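Local structure of enoyl-CoA hydratase, EchA12_1 (Mycobacterium marinum M, 3QRE) at residues 33-43 against 66-77. The protein probably hydrates enoyl-CoA thioesters in fatty acid metabolism, as a member of the enoyl-CoA hydratase/isomerase (crotonase) family. Residues are numbered along the deposited sequence; the frame is centred on the assembly and turned at random.
Sequences YEATPGGVAII and IDRAEADPGIRV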
ATOM      1  N   TYR A  33       0.306 -11.538 -32.810  1.00 47.23           N
ATOM      2  CA  TYR A  33      -0.811 -12.128 -32.110  1.00 46.87           C
ATOM      3  C   TYR A  33      -0.822 -13.665 -32.243  1.00 48.43           C
ATOM      4  O   TYR A  33      -0.801 -14.214 -33.338  1.00 49.20           O
ATOM      5  CB  TYR A  33      -2.102 -11.531 -32.656  1.00 46.30           C
ATOM      6  CG  TYR A  33      -3.352 -12.035 -31.980  1.00 45.22           C
ATOM      7  CD1 TYR A  33      -3.992 -11.257 -31.023  1.00 42.94           C
ATOM      8  CD2 TYR A  33      -3.908 -13.290 -32.305  1.00 43.55           C
ATOM      9  CE1 TYR A  33      -5.155 -11.691 -30.388  1.00 42.35           C
ATOM     10  CE2 TYR A  33      -5.073 -13.745 -31.666  1.00 43.86           C
ATOM     11  CZ  TYR A  33      -5.690 -12.927 -30.698  1.00 43.39           C
ATOM     12  OH  TYR A  33      -6.842 -13.307 -30.048  1.00 42.47           O
ATOM     13  N   GLU A  34      -0.900 -14.352 -31.114  1.00 48.94           N
ATOM     14  CA  GLU A  34      -0.909 -15.804 -31.112  1.00 50.57           C
ATOM     15  C   GLU A  34      -1.830 -16.345 -30.016  1.00 50.07           C
ATOM     16  O   GLU A  34      -1.806 -15.865 -28.883  1.00 49.49           O
ATOM     17  CB  GLU A  34       0.520 -16.319 -30.939  1.00 51.06           C
ATOM     18  CG  GLU A  34       0.650 -17.811 -30.708  1.00 54.47           C
ATOM     19  CD  GLU A  34       2.081 -18.229 -30.367  1.00 59.00           C
ATOM     20  OE1 GLU A  34       3.039 -17.469 -30.671  1.00 60.21           O
ATOM     21  OE2 GLU A  34       2.243 -19.327 -29.787  1.00 62.11           O
ATOM     22  N   ALA A  35      -2.640 -17.341 -30.363  1.00 50.74           N
ATOM     23  CA  ALA A  35      -3.552 -17.972 -29.404  1.00 50.66           C
ATOM     24  C   ALA A  35      -3.114 -19.404 -29.031  1.00 51.38           C
ATOM     25  O   ALA A  35      -2.900 -20.239 -29.917  1.00 52.27           O
ATOM     26  CB  ALA A  35      -4.965 -17.964 -29.972  1.00 50.80           C
ATOM     27  N   THR A  36      -2.977 -19.695 -27.735  1.00 51.01           N
ATOM     28  CA  THR A  36      -2.652 -21.059 -27.294  1.00 51.68           C
ATOM     29  C   THR A  36      -3.918 -21.957 -27.329  1.00 52.60           C
ATOM     30  O   THR A  36      -5.055 -21.437 -27.390  1.00 51.80           O
ATOM     31  CB  THR A  36      -1.988 -21.116 -25.876  1.00 51.12           C
ATOM     32  OG1 THR A  36      -2.917 -20.685 -24.874  1.00 50.59           O
ATOM     33  CG2 THR A  36      -0.740 -20.269 -25.813  1.00 50.99           C
ATOM     34  N   PRO A  37      -3.730 -23.301 -27.301  1.00 53.25           N
ATOM     35  CA  PRO A  37      -4.894 -24.196 -27.203  1.00 53.66           C
ATOM     36  C   PRO A  37      -5.716 -23.902 -25.945  1.00 52.60           C
ATOM     37  O   PRO A  37      -6.961 -23.991 -25.979  1.00 52.89           O
ATOM     38  CB  PRO A  37      -4.276 -25.612 -27.150  1.00 54.52           C
ATOM     39  CG  PRO A  37      -2.823 -25.408 -26.776  1.00 55.43           C
ATOM     40  CD  PRO A  37      -2.461 -24.055 -27.382  1.00 54.53           C
ATOM     41  N   GLY A  38      -5.021 -23.525 -24.860  1.00 51.49           N
ATOM     42  CA  GLY A  38      -5.654 -23.199 -23.571  1.00 48.98           C
ATOM     43  C   GLY A  38      -6.416 -21.881 -23.486  1.00 46.85           C
ATOM     44  O   GLY A  38      -6.946 -21.550 -22.424  1.00 46.47           O
ATOM     45  N   GLY A  39      -6.460 -21.119 -24.584  1.00 45.08           N
ATOM     46  CA  GLY A  39      -7.250 -19.882 -24.650  1.00 42.63           C
ATOM     47  C   GLY A  39      -6.558 -18.621 -24.118  1.00 40.54           C
ATOM     48  O   GLY A  39      -7.217 -17.670 -23.670  1.00 38.97           O
ATOM     49  N   VAL A  40      -5.229 -18.624 -24.180  1.00 39.66           N
ATOM     50  CA  VAL A  40      -4.424 -17.437 -23.912  1.00 38.56           C
ATOM     51  C   VAL A  40      -4.026 -16.746 -25.217  1.00 37.92           C
ATOM     52  O   VAL A  40      -3.424 -17.365 -26.081  1.00 39.10           O
ATOM     53  CB  VAL A  40      -3.155 -17.786 -23.099  1.00 39.12           C
ATOM     54  CG1 VAL A  40      -2.352 -16.513 -22.792  1.00 37.63           C
ATOM     55  CG2 VAL A  40      -3.520 -18.553 -21.820  1.00 36.80           C
ATOM     56  N   ALA A  41      -4.399 -15.480 -25.363  1.00 36.32           N
ATOM     57  CA  ALA A  41      -3.885 -14.624 -26.429  1.00 35.76           C
ATOM     58  C   ALA A  41      -2.528 -14.008 -26.036  1.00 35.43           C
ATOM     59  O   ALA A  41      -2.433 -13.250 -25.061  1.00 34.68           O
ATOM     60  CB  ALA A  41      -4.897 -13.511 -26.751  1.00 34.89           C
ATOM     61  N   ILE A  42      -1.488 -14.329 -26.801  1.00 36.01           N
ATOM     62  CA  ILE A  42      -0.154 -13.773 -26.585  1.00 35.82           C
ATOM     63  C   ILE A  42       0.076 -12.608 -27.543  1.00 36.16           C
ATOM     64  O   ILE A  42       0.038 -12.769 -28.775  1.00 36.93           O
ATOM     65  CB  ILE A  42       0.958 -14.836 -26.760  1.00 36.76           C
ATOM     66  CG1 ILE A  42       0.686 -16.032 -25.838  1.00 37.15           C
ATOM     67  CG2 ILE A  42       2.352 -14.206 -26.517  1.00 36.20           C
ATOM     68  CD1 ILE A  42       1.629 -17.214 -26.045  1.00 39.34           C
ATOM     69  N   ILE A  43       0.299 -11.433 -26.959  1.00 35.46           N
ATOM     70  CA  ILE A  43       0.466 -10.205 -27.700  1.00 34.37           C
ATOM     71  C   ILE A  43       1.905  -9.759 -27.481  1.00 35.20           C
ATOM     72  O   ILE A  43       2.366  -9.589 -26.333  1.00 34.58           O
ATOM     73  CB  ILE A  43      -0.563  -9.154 -27.232  1.00 34.14           C
ATOM     74  CG1 ILE A  43      -1.985  -9.702 -27.460  1.00 34.45           C
ATOM     75  CG2 ILE A  43      -0.333  -7.787 -27.902  1.00 29.65           C
ATOM     76  CD1 ILE A  43      -3.105  -8.706 -27.125  1.00 34.00           C
ATOM     77  N   ILE A  66      -5.532  -6.373 -28.827  1.00 36.01           N
ATOM     78  CA  ILE A  66      -6.447  -6.376 -27.658  1.00 36.49           C
ATOM     79  C   ILE A  66      -7.924  -6.525 -28.041  1.00 37.49           C
ATOM     80  O   ILE A  66      -8.630  -7.363 -27.476  1.00 37.68           O
ATOM     81  CB  ILE A  66      -6.300  -5.102 -26.770  1.00 35.66           C
ATOM     82  CG1 ILE A  66      -4.954  -5.073 -26.035  1.00 35.74           C
ATOM     83  CG2 ILE A  66      -7.465  -4.975 -25.786  1.00 36.05           C
ATOM     84  CD1 ILE A  66      -4.731  -6.170 -25.004  1.00 35.80           C
ATOM     85  N   ASP A  67      -8.391  -5.714 -28.991  1.00 39.04           N
ATOM     86  CA  ASP A  67      -9.772  -5.817 -29.482  1.00 40.23           C
ATOM     87  C   ASP A  67     -10.091  -7.224 -29.946  1.00 40.72           C
ATOM     88  O   ASP A  67     -11.152  -7.761 -29.622  1.00 41.35           O
ATOM     89  CB  ASP A  67     -10.066  -4.801 -30.591  1.00 40.73           C
ATOM     90  CG  ASP A  67     -10.154  -3.363 -30.059  1.00 41.96           C
ATOM     91  OD1 ASP A  67     -10.010  -3.177 -28.819  1.00 40.75           O
ATOM     92  OD2 ASP A  67     -10.367  -2.428 -30.873  1.00 39.83           O
ATOM     93  N   ARG A  68      -9.157  -7.833 -30.662  1.00 41.02           N
ATOM     94  CA  ARG A  68      -9.360  -9.187 -31.180  1.00 41.94           C
ATOM     95  C   ARG A  68      -9.471 -10.249 -30.073  1.00 40.63           C
ATOM     96  O   ARG A  68     -10.395 -11.068 -30.081  1.00 41.55           O
ATOM     97  CB  ARG A  68      -8.270  -9.530 -32.206  1.00 42.53           C
ATOM     98  CG  ARG A  68      -8.354 -10.934 -32.756  1.00 44.91           C
ATOM     99  CD  ARG A  68      -7.191 -11.184 -33.703  1.00 49.17           C
ATOM    100  NE  ARG A  68      -7.110 -12.583 -34.132  1.00 53.47           N
ATOM    101  CZ  ARG A  68      -6.134 -13.070 -34.901  1.00 55.28           C
ATOM    102  NH1 ARG A  68      -5.146 -12.272 -35.314  1.00 54.68           N
ATOM    103  NH2 ARG A  68      -6.138 -14.352 -35.251  1.00 53.78           N
ATOM    104  N   ALA A  69      -8.539 -10.235 -29.123  1.00 39.20           N
ATOM    105  CA  ALA A  69      -8.639 -11.092 -27.928  1.00 37.77           C
ATOM    106  C   ALA A  69      -9.952 -10.869 -27.167  1.00 37.49           C
ATOM    107  O   ALA A  69     -10.626 -11.823 -26.782  1.00 37.23           O
ATOM    108  CB  ALA A  69      -7.465 -10.848 -27.026  1.00 36.60           C
ATOM    109  N   GLU A  70     -10.291  -9.595 -26.943  1.00 37.74           N
ATOM    110  CA  GLU A  70     -11.494  -9.193 -26.225  1.00 38.49           C
ATOM    111  C   GLU A  70     -12.768  -9.692 -26.912  1.00 39.94           C
ATOM    112  O   GLU A  70     -13.680 -10.173 -26.230  1.00 40.36           O
ATOM    113  CB  GLU A  70     -11.501  -7.667 -25.998  1.00 38.17           C
ATOM    114  CG  GLU A  70     -12.604  -7.118 -25.109  1.00 37.13           C
ATOM    115  CD  GLU A  70     -12.457  -7.437 -23.598  1.00 36.29           C
ATOM    116  OE1 GLU A  70     -11.559  -8.219 -23.192  1.00 31.44           O
ATOM    117  OE2 GLU A  70     -13.275  -6.879 -22.819  1.00 34.71           O
ATOM    118  N   ALA A  71     -12.802  -9.652 -28.247  1.00 40.87           N
ATOM    119  CA  ALA A  71     -13.987 -10.080 -29.017  1.00 42.31           C
ATOM    120  C   ALA A  71     -14.123 -11.592 -29.230  1.00 43.12           C
ATOM    121  O   ALA A  71     -15.219 -12.076 -29.526  1.00 44.39           O
ATOM    122  CB  ALA A  71     -14.055  -9.348 -30.371  1.00 42.87           C
ATOM    123  N   ASP A  72     -13.028 -12.334 -29.075  1.00 42.93           N
ATOM    124  CA  ASP A  72     -13.019 -13.772 -29.330  1.00 43.55           C
ATOM    125  C   ASP A  72     -13.422 -14.548 -28.077  1.00 43.56           C
ATOM    126  O   ASP A  72     -12.635 -14.610 -27.133  1.00 43.72           O
ATOM    127  CB  ASP A  72     -11.622 -14.207 -29.782  1.00 43.39           C
ATOM    128  CG  ASP A  72     -11.562 -15.664 -30.243  1.00 45.78           C
ATOM    129  OD1 ASP A  72     -12.503 -16.457 -29.991  1.00 47.93           O
ATOM    130  OD2 ASP A  72     -10.533 -16.028 -30.862  1.00 48.75           O
ATOM    131  N   PRO A  73     -14.626 -15.180 -28.078  1.00 43.74           N
ATOM    132  CA  PRO A  73     -15.083 -15.922 -26.897  1.00 43.11           C
ATOM    133  C   PRO A  73     -14.244 -17.171 -26.584  1.00 42.51           C
ATOM    134  O   PRO A  73     -14.343 -17.723 -25.482  1.00 41.65           O
ATOM    135  CB  PRO A  73     -16.547 -16.272 -27.218  1.00 43.97           C
ATOM    136  CG  PRO A  73     -16.684 -16.164 -28.690  1.00 44.97           C
ATOM    137  CD  PRO A  73     -15.594 -15.253 -29.197  1.00 44.97           C
ATOM    138  N   GLY A  74     -13.399 -17.580 -27.526  1.00 42.23           N
ATOM    139  CA  GLY A  74     -12.423 -18.634 -27.259  1.00 41.75           C
ATOM    140  C   GLY A  74     -11.240 -18.153 -26.425  1.00 41.10           C
ATOM    141  O   GLY A  74     -10.522 -18.973 -25.847  1.00 41.16           O
ATOM    142  N   ILE A  75     -11.027 -16.827 -26.363  1.00 39.56           N
ATOM    143  CA  ILE A  75      -9.932 -16.248 -25.574  1.00 38.03           C
ATOM    144  C   ILE A  75     -10.388 -15.927 -24.148  1.00 37.56           C
ATOM    145  O   ILE A  75     -11.348 -15.181 -23.931  1.00 37.12           O
ATOM    146  CB  ILE A  75      -9.325 -14.967 -26.218  1.00 37.91           C
ATOM    147  CG1 ILE A  75      -8.697 -15.268 -27.596  1.00 38.48           C
ATOM    148  CG2 ILE A  75      -8.285 -14.305 -25.263  1.00 35.48           C
ATOM    149  CD1 ILE A  75      -7.517 -16.302 -27.580  1.00 35.60           C
ATOM    150  N   ARG A  76      -9.676 -16.504 -23.191  1.00 37.32           N
ATOM    151  CA  ARG A  76      -9.949 -16.314 -21.775  1.00 37.42           C
ATOM    152  C   ARG A  76      -9.017 -15.293 -21.114  1.00 36.81           C
ATOM    153  O   ARG A  76      -9.459 -14.486 -20.291  1.00 37.01           O
ATOM    154  CB  ARG A  76      -9.835 -17.649 -21.050  1.00 37.86           C
ATOM    155  CG  ARG A  76     -10.773 -18.748 -21.604  1.00 39.66           C
ATOM    156  CD  ARG A  76     -12.200 -18.412 -21.261  1.00 42.03           C
ATOM    157  NE  ARG A  76     -12.237 -17.692 -19.980  1.00 43.43           N
ATOM    158  CZ  ARG A  76     -12.185 -18.267 -18.773  1.00 44.44           C
ATOM    159  NH1 ARG A  76     -12.116 -19.595 -18.655  1.00 44.25           N
ATOM    160  NH2 ARG A  76     -12.203 -17.504 -17.678  1.00 43.75           N
ATOM    161  N   VAL A  77      -7.731 -15.344 -21.451  1.00 35.94           N
ATOM    162  CA  VAL A  77      -6.736 -14.491 -20.806  1.00 34.68           C
ATOM    163  C   VAL A  77      -5.752 -13.967 -21.858  1.00 34.44           C
ATOM    164  O   VAL A  77      -5.480 -14.645 -22.876  1.00 33.99           O
ATOM    165  CB  VAL A  77      -5.976 -15.245 -19.690  1.00 34.56           C
ATOM    166  CG1 VAL A  77      -5.078 -14.297 -18.895  1.00 34.29           C
ATOM    167  CG2 VAL A  77      -6.940 -15.932 -18.745  1.00 34.39           C
TER
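The backbone carbonyl of G39 receives two amides, those of R76 and V77, where strand 77-82 comes alongside strand 40-45 to close a beta-alpha-beta unit of the crotonase fold, with helix 56-71 as the connection. R76 N lies in the carbonyl plane at 2.8 Å from G39 O, whereas V77 N, tilted 19° from that plane, makes the longer bond of 3.3 Å to the same oxygen. The parallel pairing then continues from A41 N to V77 O at 2.8 Å, and V40 CA adds a CA-H...O contact to the same V77 O (3.2 Å).

On the helix side, the hairpin formed by strands 31-35 and 40-45 presents Y33, A35, A41 and I43. With its CG anti to the backbone N (chi1 -178°), Y33 extends toward the helix, and the guanidinium of R68 lies flat on one face of its ring, the planes only 13° apart and the centres separated by 3.9 Å. The extended R68 chain also sets CD over the middle of the ring, a CH-pi contact. Next to the Y33 hydroxyl, whose OH lies 3.6 Å from A69 CA, A69 CB meets A41 CB, which also touches I75 CG2, while I75 CD1 reaches A35 CB; farther along the strand, the side chains of I43 and I66 cross at about a right angle and touch through their CD1 methyls.

Several polar groups around the turns and the helix end have partners as well. T36 OG1 accepts from V40 N and hydrogen-bonds E230 of helix 221-235, tying the hairpin turn to that helix. K131 NZ bonds both A69 O and I75 O, bridging the helix end and the approach to the strand, and the R76 side chain leads away from the hairpin, its NH2 hydrogen-bonded to C236 O. Just past the helix, D72 forms an Asx turn, its OD1 accepting from G74 N at 2.9 Å, with the amide approaching from above the carboxylate plane.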